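Local coordinates for protein binary enterotoxin of Clostridium perfringens component a (Clostridium perfringens, PDB 5WTZ) that binds NAD+ and probably ADP-ribosylates actin, serving as the enzymatic component of an iota-like binary enterotoxin, at residues I335-F340 with Y391-D396; K141-T146 with L178-D183; T239-R244 with I279-S284. All coordinates share one frame; numbering follows the deposited sequence.

How the interactions relate
The chain carries two ADP-ribosyltransferase-like regions, and the three contacts sample both. Interaction 2 pairs two strands in the first of them; its centre is about 36 Å from that of interaction 1 and about 50 Å from that of interaction 3, on the opposite side of the chain's centre, and it is remote from the NAD. Interactions 1 and 3 both belong to the second region, where NAD is bound. Their centres lie about 22 Å apart, yet they touch through Phe340, whose CZ comes 3.6 Å from Ile279 O. Residues 335-340 therefore link the edge strand of the sheet in the NAD-binding region, through Thr339 at the adenine, to helix 272-286 of interaction 3.

Interaction 1: residues I335-F340 with Y391-D396; sequences IPVKTF and YSYKID. With NAD (nicotinamide-adenine-dinucleotide), chain B.
The CG2 methyl of Val337 is the bump that settles on the ring of Tyr393 between these two antiparallel strands. It lies over one face of the phenol ring, displaced toward the rim on the CD2-CE2 side, and the 3.8 Å distance from Val337 CG2 to the centroid of the Tyr393 ring makes this a CH-pi contact. With chi1 of -180°, Val337 CG1 is anti to the backbone N, which leaves CG2 beside that N and over the ring. On the same side of the sheet, Ile335 meets Ile395 methyl to methyl, CD1 to CD1 at 3.8 Å, the two side chains slanting across one another. Ser392 faces the other way: its CB nestles against Ile335 O, while its OG lies 3.5 Å from Pro336 CA. The strand that supplies 335-337 is at the edge of the five-stranded mixed sheet of the NAD-binding ADP-ribosyltransferase fold, and 391-403 is its inner neighbour. Ile335 and Tyr393 form a hydrogen-bonded pair; the bond from Ile335 N to Tyr393 O (2.7 Å) is nearly straight, and Tyr393 N returns one to Ile335 O. Farther on, Val337 N donates to Tyr391 O at 2.8 Å. A water lies between Val337 O and Tyr391 N, accepting from Tyr391 N at 3.0 Å and lying 3.1 Å from Val337 O. Past the strand, Thr339 turns to the nucleotide: the adenine amino group N6A donates to Thr339 OG1 at 2.9 Å, while Asn258 and Arg299 are among the residues that hold NAD elsewhere.

Interaction 2: residues K141-T146 with L178-D183; sequences KDVTMT and LRVLID
A chi1 of 52° sets Asp142 CG between its own backbone N and carbonyl carbon, while Arg179 bends at chi3 (60°), which turns NE back toward the neighbouring strand. The two side chains thus meet above one face of the antiparallel pair in a salt bridge. NE and NH2 of Arg179 both donate to Asp142 OD2 through clearly bent bonds, with NH2 the closer at 2.7 Å. OD2 is met on its anti side, and the two nitrogens approach from opposite faces of the carboxylate, whose plane is turned 72° from the guanidinium. Val143 O lies over the centre of one guanidinium face, and Thr144 CG2 comes within 3.3 Å of Arg179 NH1. Asp142 OD1 is held by Tyr45, so both carboxylate oxygens have partners.

On the other face the contacts across the pair are mostly between apolar groups. Val143 CG2 packs on Val180 CB at 3.7 Å and also reaches Ile182 CD1. Met145, extended beyond CG, crosses Val180 at about a right angle, and its CE touches Val180 CG2 and Leu178 CB. Between the two faces, Val143 and Val180 exchange backbone bonds, with Val180 N to Val143 O at 2.7 Å.

In the first ADP-ribosyltransferase-like region, away from the NAD site, strand 179-182 is the middle member of a three-stranded antiparallel sheet, between 141-144 and 168-171; helix 16-31 packs against Met145 and Leu178, and helix 70-83 covers Leu181.

Interaction 3: residues T239-R244 with I279-S284; sequences TSNELR and ISNISS
A capping box opens helix 240-263, and the glutamate that closes it also reaches across to helix 272-286. Thr239, at the N-cap, accepts from Glu242 N through OG1 at 3.1 Å; in return Glu242 OE1 accepts from Thr239 N at 3.0 Å, the donor standing above the carboxylate plane. The other carboxylate oxygen faces the second helix, where Glu242 OE2 and Ser284 OG are 2.7 Å apart. The serine hydroxyl is also 3.1 Å from Asn281 O, one turn earlier in its own helix, and its single proton could serve either acceptor. With chi1 of 75°, Ser284 OG sits between its backbone N and carbonyl carbon, close to both oxygens. Glu242 is extended beyond CG, and this CG rests against Asn281 O at 3.5 Å; the aliphatic part of the acid lies against the backbone of the partner helix at Asn281.

Nearer Asn241 and Arg244, Asn281 points toward the first helix. Its ND2 lies 3.8 Å from both Asn241 CB and Arg244 NH2, contacts of proximity only; the hydrogen bond of ND2 goes to Asp245, while Arg244 NH2 forms a salt bridge with Glu277. Lys288 adds a salt bridge to Glu242 OE1, a positive charge that would be expected to favour the ionised carboxylate.

The short helix segments cross at 99°, their axes 8.3 Å apart at closest. On its other sides helix 272-286 packs through Ile279 and Ile282 against later turns of helix 240-263, and against Phe340, which follows strand 334-337.

Interaction 1: residues I335-F340 with Y391-D396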
loop_
_atom_site.group_PDB
_atom_site.type_symbol
_atom_site.label_atom_id
_atom_site.label_comp_id
_atom_site.label_asym_id
_atom_site.label_seq_id
_atom_site.Cartn_x
_atom_site.Cartn_y
_atom_site.Cartn_z
ATOM N N ILE A 335 1.684 -10.745 -14.325
ATOM C CA ILE A 335 0.807 -10.428 -15.453
ATOM C C ILE A 335 1.513 -9.523 -16.448
ATOM O O ILE A 335 1.797 -8.371 -16.110
ATOM C CB ILE A 335 -0.490 -9.706 -14.991
ATOM C CG1 ILE A 335 -1.187 -10.466 -13.866
ATOM C CG2 ILE A 335 -1.436 -9.481 -16.171
ATOM C CD1 ILE A 335 -2.407 -9.738 -13.314
ATOM N N PRO A 336 1.792 -10.027 -17.663
ATOM C CA PRO A 336 2.360 -9.160 -18.702
ATOM C C PRO A 336 1.424 -8.016 -19.035
ATOM O O PRO A 336 0.218 -8.231 -19.101
ATOM C CB PRO A 336 2.518 -10.100 -19.907
ATOM C CG PRO A 336 2.620 -11.458 -19.320
ATOM C CD PRO A 336 1.665 -11.416 -18.137
ATOM N N VAL A 337 1.971 -6.825 -19.242
ATOM C CA VAL A 337 1.169 -5.661 -19.592
ATOM C C VAL A 337 1.634 -5.093 -20.942
ATOM O O VAL A 337 2.676 -4.429 -21.031
ATOM C CB VAL A 337 1.249 -4.574 -18.504
ATOM C CG1 VAL A 337 0.376 -3.353 -18.897
ATOM C CG2 VAL A 337 0.790 -5.130 -17.155
ATOM N N LYS A 338 0.871 -5.366 -21.995
ATOM C CA LYS A 338 1.263 -4.976 -23.345
ATOM C C LYS A 338 1.069 -3.479 -23.597
ATOM O O LYS A 338 1.695 -2.901 -24.482
ATOM C CB LYS A 338 0.468 -5.786 -24.379
ATOM C CG LYS A 338 0.634 -7.310 -24.230
ATOM C CD LYS A 338 -0.180 -8.071 -25.270
ATOM C CE LYS A 338 0.478 -7.982 -26.636
ATOM N NZ LYS A 338 -0.214 -8.805 -27.662
ATOM N N THR A 339 0.202 -2.861 -22.807
ATOM C CA THR A 339 -0.215 -1.479 -23.017
ATOM C C THR A 339 0.705 -0.485 -22.310
ATOM O O THR A 339 1.469 -0.877 -21.422
ATOM C CB THR A 339 -1.661 -1.275 -22.492
ATOM O OG1 THR A 339 -1.786 -1.931 -21.226
ATOM C CG2 THR A 339 -2.699 -1.847 -23.477
ATOM N N PHE A 340 0.658 0.789 -22.712
ATOM C CA PHE A 340 1.180 1.847 -21.863
ATOM C C PHE A 340 0.278 1.874 -20.640
ATOM O O PHE A 340 -0.934 1.631 -20.747
ATOM C CB PHE A 340 1.176 3.235 -22.529
ATOM C CG PHE A 340 2.076 3.358 -23.735
ATOM C CD1 PHE A 340 3.463 3.430 -23.589
ATOM C CD2 PHE A 340 1.546 3.409 -25.003
ATOM C CE1 PHE A 340 4.287 3.544 -24.686
ATOM C CE2 PHE A 340 2.371 3.531 -26.121
ATOM C CZ PHE A 340 3.752 3.584 -25.957
ATOM N N TYR A 391 5.941 -3.968 -19.596
ATOM C CA TYR A 391 6.338 -4.411 -18.252
ATOM C C TYR A 391 5.342 -5.452 -17.782
ATOM O O TYR A 391 4.497 -5.888 -18.558
ATOM C CB TYR A 391 6.379 -3.240 -17.268
ATOM C CG TYR A 391 7.618 -2.347 -17.347
ATOM C CD1 TYR A 391 8.868 -2.797 -16.902
ATOM C CD2 TYR A 391 7.517 -1.040 -17.811
ATOM C CE1 TYR A 391 10.000 -1.966 -16.955
ATOM C CE2 TYR A 391 8.637 -0.203 -17.878
ATOM C CZ TYR A 391 9.869 -0.668 -17.436
ATOM O OH TYR A 391 10.960 0.176 -17.497
ATOM N N SER A 392 5.440 -5.838 -16.512
ATOM C CA SER A 392 4.508 -6.788 -15.900
ATOM C C SER A 392 4.135 -6.354 -14.493
ATOM O O SER A 392 4.880 -5.616 -13.847
ATOM C CB SER A 392 5.107 -8.194 -15.844
ATOM O OG SER A 392 5.474 -8.657 -17.130
ATOM N N TYR A 393 2.980 -6.817 -14.026
ATOM C CA TYR A 393 2.578 -6.667 -12.633
ATOM C C TYR A 393 2.858 -7.954 -11.884
ATOM O O TYR A 393 2.445 -9.025 -12.333
ATOM C CB TYR A 393 1.087 -6.384 -12.494
ATOM C CG TYR A 393 0.538 -5.129 -13.110
ATOM C CD1 TYR A 393 1.184 -3.901 -12.985
ATOM C CD2 TYR A 393 -0.668 -5.173 -13.789
ATOM C CE1 TYR A 393 0.629 -2.751 -13.537
ATOM C CE2 TYR A 393 -1.223 -4.045 -14.338
ATOM C CZ TYR A 393 -0.579 -2.838 -14.211
ATOM O OH TYR A 393 -1.173 -1.737 -14.749
ATOM N N LYS A 394 3.556 -7.867 -10.755
ATOM C CA LYS A 394 3.619 -8.983 -9.827
ATOM C C LYS A 394 2.581 -8.686 -8.741
ATOM O O LYS A 394 2.689 -7.680 -8.029
ATOM C CB LYS A 394 5.034 -9.151 -9.257
ATOM C CG LYS A 394 5.158 -10.178 -8.131
ATOM C CD LYS A 394 6.612 -10.341 -7.674
ATOM C CE LYS A 394 7.132 -9.096 -6.935
ATOM N NZ LYS A 394 6.667 -9.029 -5.510
ATOM N N ILE A 395 1.555 -9.530 -8.635
ATOM C CA ILE A 395 0.447 -9.248 -7.717
ATOM C C ILE A 395 0.830 -9.669 -6.294
ATOM O O ILE A 395 1.112 -10.834 -6.039
ATOM C CB ILE A 395 -0.861 -9.963 -8.161
ATOM C CG1 ILE A 395 -1.195 -9.649 -9.643
ATOM C CG2 ILE A 395 -2.034 -9.582 -7.231
ATOM C CD1 ILE A 395 -1.505 -8.199 -9.964
ATOM N N ASP A 396 0.872 -8.700 -5.380
ATOM C CA ASP A 396 1.424 -8.900 -4.046
ATOM C C ASP A 396 0.324 -9.047 -2.989
ATOM O O ASP A 396 0.445 -9.840 -2.053
ATOM C CB ASP A 396 2.330 -7.722 -3.659
ATOM C CG ASP A 396 3.489 -7.527 -4.603
ATOM O OD1 ASP A 396 4.108 -8.534 -5.026
ATOM O OD2 ASP A 396 3.796 -6.346 -4.897
HETATM P PA NAD B . -6.701 2.778 -20.949
HETATM O O1A NAD B . -6.360 2.845 -22.418
HETATM O O2A NAD B . -5.688 2.282 -19.960
HETATM O O5B NAD B . -8.025 1.883 -20.735
HETATM C C5B NAD B . -9.134 1.895 -21.641
HETATM C C4B NAD B . -9.877 0.577 -21.539
HETATM O O4B NAD B . -8.986 -0.465 -21.959
HETATM C C3B NAD B . -10.304 0.269 -20.107
HETATM O O3B NAD B . -11.590 -0.372 -20.143
HETATM C C2B NAD B . -9.232 -0.699 -19.625
HETATM O O2B NAD B . -9.716 -1.609 -18.631
HETATM C C1B NAD B . -8.810 -1.415 -20.903
HETATM N N9A NAD B . -7.385 -1.792 -20.802
HETATM C C8A NAD B . -6.345 -0.967 -20.586
HETATM N N7A NAD B . -5.179 -1.670 -20.539
HETATM C C5A NAD B . -5.491 -2.961 -20.706
HETATM C C6A NAD B . -4.749 -4.236 -20.763
HETATM N N6A NAD B . -3.405 -4.251 -20.615
HETATM N N1A NAD B . -5.459 -5.377 -20.941
HETATM C C2A NAD B . -6.794 -5.368 -21.095
HETATM N N3A NAD B . -7.531 -4.240 -21.070
HETATM C C4A NAD B . -6.940 -3.038 -20.869
HETATM O O3 NAD B . -7.136 4.261 -20.518
HETATM P PN NAD B . -7.920 4.749 -19.202
HETATM O O1N NAD B . -7.029 4.494 -18.007
HETATM O O2N NAD B . -9.329 4.206 -19.259
HETATM O O5D NAD B . -7.986 6.324 -19.526
HETATM C C5D NAD B . -6.814 7.081 -19.823
HETATM C C4D NAD B . -7.142 8.559 -19.718
HETATM O O4D NAD B . -7.270 8.919 -18.341
HETATM C C3D NAD B . -5.986 9.391 -20.239
HETATM O O3D NAD B . -6.511 10.677 -20.613
HETATM C C2D NAD B . -5.093 9.536 -19.026
HETATM O O2D NAD B . -4.307 10.731 -19.090
HETATM C C1D NAD B . -6.082 9.534 -17.858
HETATM N N1N NAD B . -5.601 8.798 -16.671
HETATM C C2N NAD B . -6.245 7.698 -16.229
HETATM C C3N NAD B . -5.781 7.011 -15.102
HETATM C C7N NAD B . -6.481 5.786 -14.579
HETATM O O7N NAD B . -7.152 5.052 -15.316
HETATM N N7N NAD B . -6.361 5.563 -13.280
HETATM C C4N NAD B . -4.663 7.458 -14.409
HETATM C C5N NAD B . -4.018 8.589 -14.885
HETATM C C6N NAD B . -4.514 9.238 -16.019
HETATM O O HOH W 1 3.685 -1.996 -19.329
#

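Interaction 2: residues K141-T146 with L178-D183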
loop_
_atom_site.group_PDB
_atom_site.type_symbol
_atom_site.label_atom_id
_atom_site.label_comp_id
_atom_site.label_asym_id
_atom_site.label_seq_id
_atom_site.Cartn_x
_atom_site.Cartn_y
_atom_site.Cartn_z
ATOM N N LYS A 141 -1.074 1.137 13.151
ATOM C CA LYS A 141 -0.763 -0.236 13.500
ATOM C C LYS A 141 -0.341 -0.303 14.957
ATOM O O LYS A 141 0.687 0.246 15.335
ATOM C CB LYS A 141 0.338 -0.785 12.579
ATOM C CG LYS A 141 0.757 -2.220 12.885
ATOM C CD LYS A 141 -0.448 -3.148 12.975
ATOM C CE LYS A 141 -0.028 -4.616 12.915
ATOM N NZ LYS A 141 -1.198 -5.545 12.882
ATOM N N ASP A 142 -1.145 -0.957 15.786
ATOM C CA ASP A 142 -0.769 -1.127 17.174
ATOM C C ASP A 142 -0.191 -2.515 17.361
ATOM O O ASP A 142 -0.638 -3.474 16.725
ATOM C CB ASP A 142 -1.950 -0.876 18.111
ATOM C CG ASP A 142 -3.185 -1.674 17.741
ATOM O OD1 ASP A 142 -3.925 -1.256 16.818
ATOM O OD2 ASP A 142 -3.428 -2.710 18.396
ATOM N N VAL A 143 0.832 -2.598 18.205
ATOM C CA VAL A 143 1.600 -3.819 18.399
ATOM C C VAL A 143 1.976 -4.019 19.858
ATOM O O VAL A 143 1.670 -3.175 20.701
ATOM C CB VAL A 143 2.886 -3.798 17.559
ATOM C CG1 VAL A 143 2.544 -3.814 16.087
ATOM C CG2 VAL A 143 3.710 -2.570 17.899
ATOM N N THR A 144 2.656 -5.123 20.151
ATOM C CA THR A 144 3.093 -5.410 21.515
ATOM C C THR A 144 4.623 -5.406 21.623
ATOM O O THR A 144 5.330 -5.537 20.620
ATOM C CB THR A 144 2.528 -6.756 22.006
ATOM O OG1 THR A 144 3.087 -7.829 21.243
ATOM C CG2 THR A 144 1.031 -6.777 21.837
ATOM N N MET A 145 5.129 -5.250 22.846
ATOM C CA MET A 145 6.559 -5.032 23.078
ATOM C C MET A 145 7.378 -6.306 23.215
ATOM O O MET A 145 8.606 -6.264 23.165
ATOM C CB MET A 145 6.762 -4.196 24.339
ATOM C CG MET A 145 6.094 -2.851 24.272
ATOM S SD MET A 145 6.232 -1.909 25.795
ATOM C CE MET A 145 4.863 -0.777 25.500
ATOM N N THR A 146 6.705 -7.429 23.418
ATOM C CA THR A 146 7.399 -8.673 23.721
ATOM C C THR A 146 6.804 -9.837 22.950
ATOM O O THR A 146 5.660 -9.774 22.504
ATOM C CB THR A 146 7.352 -9.000 25.238
ATOM O OG1 THR A 146 6.005 -8.913 25.715
ATOM C CG2 THR A 146 8.229 -8.042 26.029
ATOM N N LEU A 178 1.408 -3.673 27.817
ATOM C CA LEU A 178 1.068 -2.434 27.114
ATOM C C LEU A 178 1.377 -2.453 25.620
ATOM O O LEU A 178 2.315 -3.120 25.172
ATOM C CB LEU A 178 1.826 -1.277 27.727
ATOM C CG LEU A 178 1.169 -0.788 28.998
ATOM C CD1 LEU A 178 2.281 -0.222 29.804
ATOM C CD2 LEU A 178 0.119 0.261 28.696
ATOM N N ARG A 179 0.607 -1.682 24.859
ATOM C CA ARG A 179 0.726 -1.679 23.400
ATOM C C ARG A 179 1.491 -0.475 22.849
ATOM O O ARG A 179 1.702 0.529 23.530
ATOM C CB ARG A 179 -0.664 -1.735 22.760
ATOM C CG ARG A 179 -1.554 -2.809 23.342
ATOM C CD ARG A 179 -2.856 -2.953 22.561
ATOM N NE ARG A 179 -2.614 -3.319 21.170
ATOM C CZ ARG A 179 -2.233 -4.530 20.778
ATOM N NH1 ARG A 179 -2.054 -5.488 21.674
ATOM N NH2 ARG A 179 -2.030 -4.785 19.495
ATOM N N VAL A 180 1.905 -0.602 21.599
ATOM C CA VAL A 180 2.632 0.446 20.917
ATOM C C VAL A 180 1.858 0.872 19.678
ATOM O O VAL A 180 1.520 0.054 18.835
ATOM C CB VAL A 180 4.048 -0.023 20.525
ATOM C CG1 VAL A 180 4.739 1.022 19.652
ATOM C CG2 VAL A 180 4.860 -0.337 21.783
ATOM N N LEU A 181 1.568 2.158 19.578
ATOM C CA LEU A 181 0.772 2.657 18.480
ATOM C C LEU A 181 1.668 3.345 17.447
ATOM O O LEU A 181 2.295 4.364 17.731
ATOM C CB LEU A 181 -0.305 3.607 19.015
ATOM C CG LEU A 181 -1.320 4.238 18.063
ATOM C CD1 LEU A 181 -1.915 3.225 17.116
ATOM C CD2 LEU A 181 -2.410 4.922 18.873
ATOM N N ILE A 182 1.741 2.763 16.256
ATOM C CA ILE A 182 2.600 3.293 15.202
ATOM C C ILE A 182 1.818 4.160 14.217
ATOM O O ILE A 182 0.723 3.794 13.787
ATOM C CB ILE A 182 3.292 2.162 14.415
ATOM C CG1 ILE A 182 3.964 1.175 15.369
ATOM C CG2 ILE A 182 4.292 2.740 13.422
ATOM C CD1 ILE A 182 4.215 -0.180 14.746
ATOM N N ASP A 183 2.395 5.304 13.862
ATOM C CA ASP A 183 1.795 6.224 12.895
ATOM C C ASP A 183 1.442 5.582 11.540
ATOM O O ASP A 183 1.969 4.527 11.164
ATOM C CB ASP A 183 2.748 7.402 12.675
ATOM C CG ASP A 183 2.036 8.656 12.220
ATOM O OD1 ASP A 183 0.788 8.646 12.188
ATOM O OD2 ASP A 183 2.726 9.655 11.911
#

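Interaction 3: residues T239-R244 with I279-S284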
loop_
_atom_site.group_PDB
_atom_site.type_symbol
_atom_site.label_atom_id
_atom_site.label_comp_id
_atom_site.label_asym_id
_atom_site.label_seq_id
_atom_site.Cartn_x
_atom_site.Cartn_y
_atom_site.Cartn_z
ATOM N N THR A 239 11.621 15.594 -27.982
ATOM C CA THR A 239 11.528 16.047 -29.370
ATOM C C THR A 239 10.107 16.548 -29.610
ATOM O O THR A 239 9.186 16.177 -28.867
ATOM C CB THR A 239 11.857 14.943 -30.403
ATOM O OG1 THR A 239 10.859 13.918 -30.345
ATOM C CG2 THR A 239 13.241 14.348 -30.166
ATOM N N SER A 240 9.930 17.382 -30.632
ATOM C CA SER A 240 8.620 17.946 -30.913
ATOM C C SER A 240 7.620 16.818 -31.197
ATOM O O SER A 240 6.477 16.888 -30.754
ATOM C CB SER A 240 8.685 18.955 -32.069
ATOM O OG SER A 240 9.333 18.438 -33.216
ATOM N N ASN A 241 8.063 15.763 -31.881
ATOM C CA ASN A 241 7.190 14.610 -32.138
ATOM C C ASN A 241 6.876 13.785 -30.882
ATOM O O ASN A 241 5.780 13.237 -30.748
ATOM C CB ASN A 241 7.797 13.697 -33.206
ATOM C CG ASN A 241 7.547 14.200 -34.623
ATOM O OD1 ASN A 241 7.324 15.388 -34.840
ATOM N ND2 ASN A 241 7.584 13.290 -35.591
ATOM N N GLU A 242 7.824 13.681 -29.962
ATOM C CA GLU A 242 7.549 13.000 -28.702
ATOM C C GLU A 242 6.498 13.775 -27.920
ATOM O O GLU A 242 5.528 13.203 -27.418
ATOM C CB GLU A 242 8.824 12.845 -27.886
ATOM C CG GLU A 242 9.753 11.792 -28.468
ATOM C CD GLU A 242 11.137 11.761 -27.825
ATOM O OE1 GLU A 242 11.524 12.717 -27.115
ATOM O OE2 GLU A 242 11.846 10.763 -28.053
ATOM N N LEU A 243 6.686 15.087 -27.838
ATOM C CA LEU A 243 5.744 15.937 -27.134
ATOM C C LEU A 243 4.365 15.842 -27.772
ATOM O O LEU A 243 3.358 15.734 -27.074
ATOM C CB LEU A 243 6.234 17.376 -27.132
ATOM C CG LEU A 243 5.346 18.402 -26.438
ATOM C CD1 LEU A 243 5.168 18.049 -24.980
ATOM C CD2 LEU A 243 5.962 19.777 -26.590
ATOM N N ARG A 244 4.329 15.865 -29.099
ATOM C CA ARG A 244 3.071 15.802 -29.833
ATOM C C ARG A 244 2.330 14.502 -29.534
ATOM O O ARG A 244 1.141 14.512 -29.224
ATOM C CB ARG A 244 3.313 15.924 -31.334
ATOM C CG ARG A 244 2.037 15.889 -32.173
ATOM C CD ARG A 244 2.375 15.592 -33.619
ATOM N NE ARG A 244 2.886 14.227 -33.756
ATOM C CZ ARG A 244 3.691 13.823 -34.730
ATOM N NH1 ARG A 244 4.096 14.680 -35.661
ATOM N NH2 ARG A 244 4.096 12.558 -34.766
ATOM N N ILE A 279 3.368 5.045 -31.126
ATOM C CA ILE A 279 3.832 4.158 -30.063
ATOM C C ILE A 279 5.351 4.282 -29.906
ATOM O O ILE A 279 5.858 4.349 -28.783
ATOM C CB ILE A 279 3.425 2.695 -30.341
ATOM C CG1 ILE A 279 1.914 2.526 -30.123
ATOM C CG2 ILE A 279 4.194 1.733 -29.438
ATOM C CD1 ILE A 279 1.335 1.287 -30.779
ATOM N N SER A 280 6.048 4.349 -31.039
ATOM C CA SER A 280 7.494 4.585 -31.070
ATOM C C SER A 280 7.887 5.862 -30.331
ATOM O O SER A 280 8.785 5.847 -29.485
ATOM C CB SER A 280 7.995 4.657 -32.516
ATOM O OG SER A 280 8.217 3.361 -33.036
ATOM N N ASN A 281 7.201 6.961 -30.641
ATOM C CA ASN A 281 7.543 8.258 -30.067
ATOM C C ASN A 281 7.244 8.326 -28.568
ATOM O O ASN A 281 8.077 8.793 -27.783
ATOM C CB ASN A 281 6.815 9.376 -30.839
ATOM C CG ASN A 281 7.369 9.563 -32.238
ATOM O OD1 ASN A 281 8.519 9.217 -32.505
ATOM N ND2 ASN A 281 6.564 10.126 -33.138
ATOM N N ILE A 282 6.071 7.847 -28.158
ATOM C CA ILE A 282 5.743 7.799 -26.739
ATOM C C ILE A 282 6.747 6.908 -25.989
ATOM O O ILE A 282 7.253 7.299 -24.945
ATOM C CB ILE A 282 4.285 7.293 -26.499
ATOM C CG1 ILE A 282 3.282 8.215 -27.207
ATOM C CG2 ILE A 282 3.984 7.163 -24.985
ATOM C CD1 ILE A 282 1.934 7.572 -27.481
ATOM N N SER A 283 7.052 5.723 -26.523
ATOM C CA SER A 283 7.920 4.782 -25.806
ATOM C C SER A 283 9.350 5.331 -25.699
ATOM O O SER A 283 9.962 5.229 -24.637
ATOM C CB SER A 283 7.919 3.405 -26.495
ATOM O OG SER A 283 8.741 2.454 -25.827
ATOM N N SER A 284 9.868 5.929 -26.770
ATOM C CA SER A 284 11.207 6.536 -26.702
ATOM C C SER A 284 11.201 7.679 -25.671
ATOM O O SER A 284 12.147 7.836 -24.908
ATOM C CB SER A 284 11.684 7.031 -28.081
ATOM O OG SER A 284 11.020 8.221 -28.463
#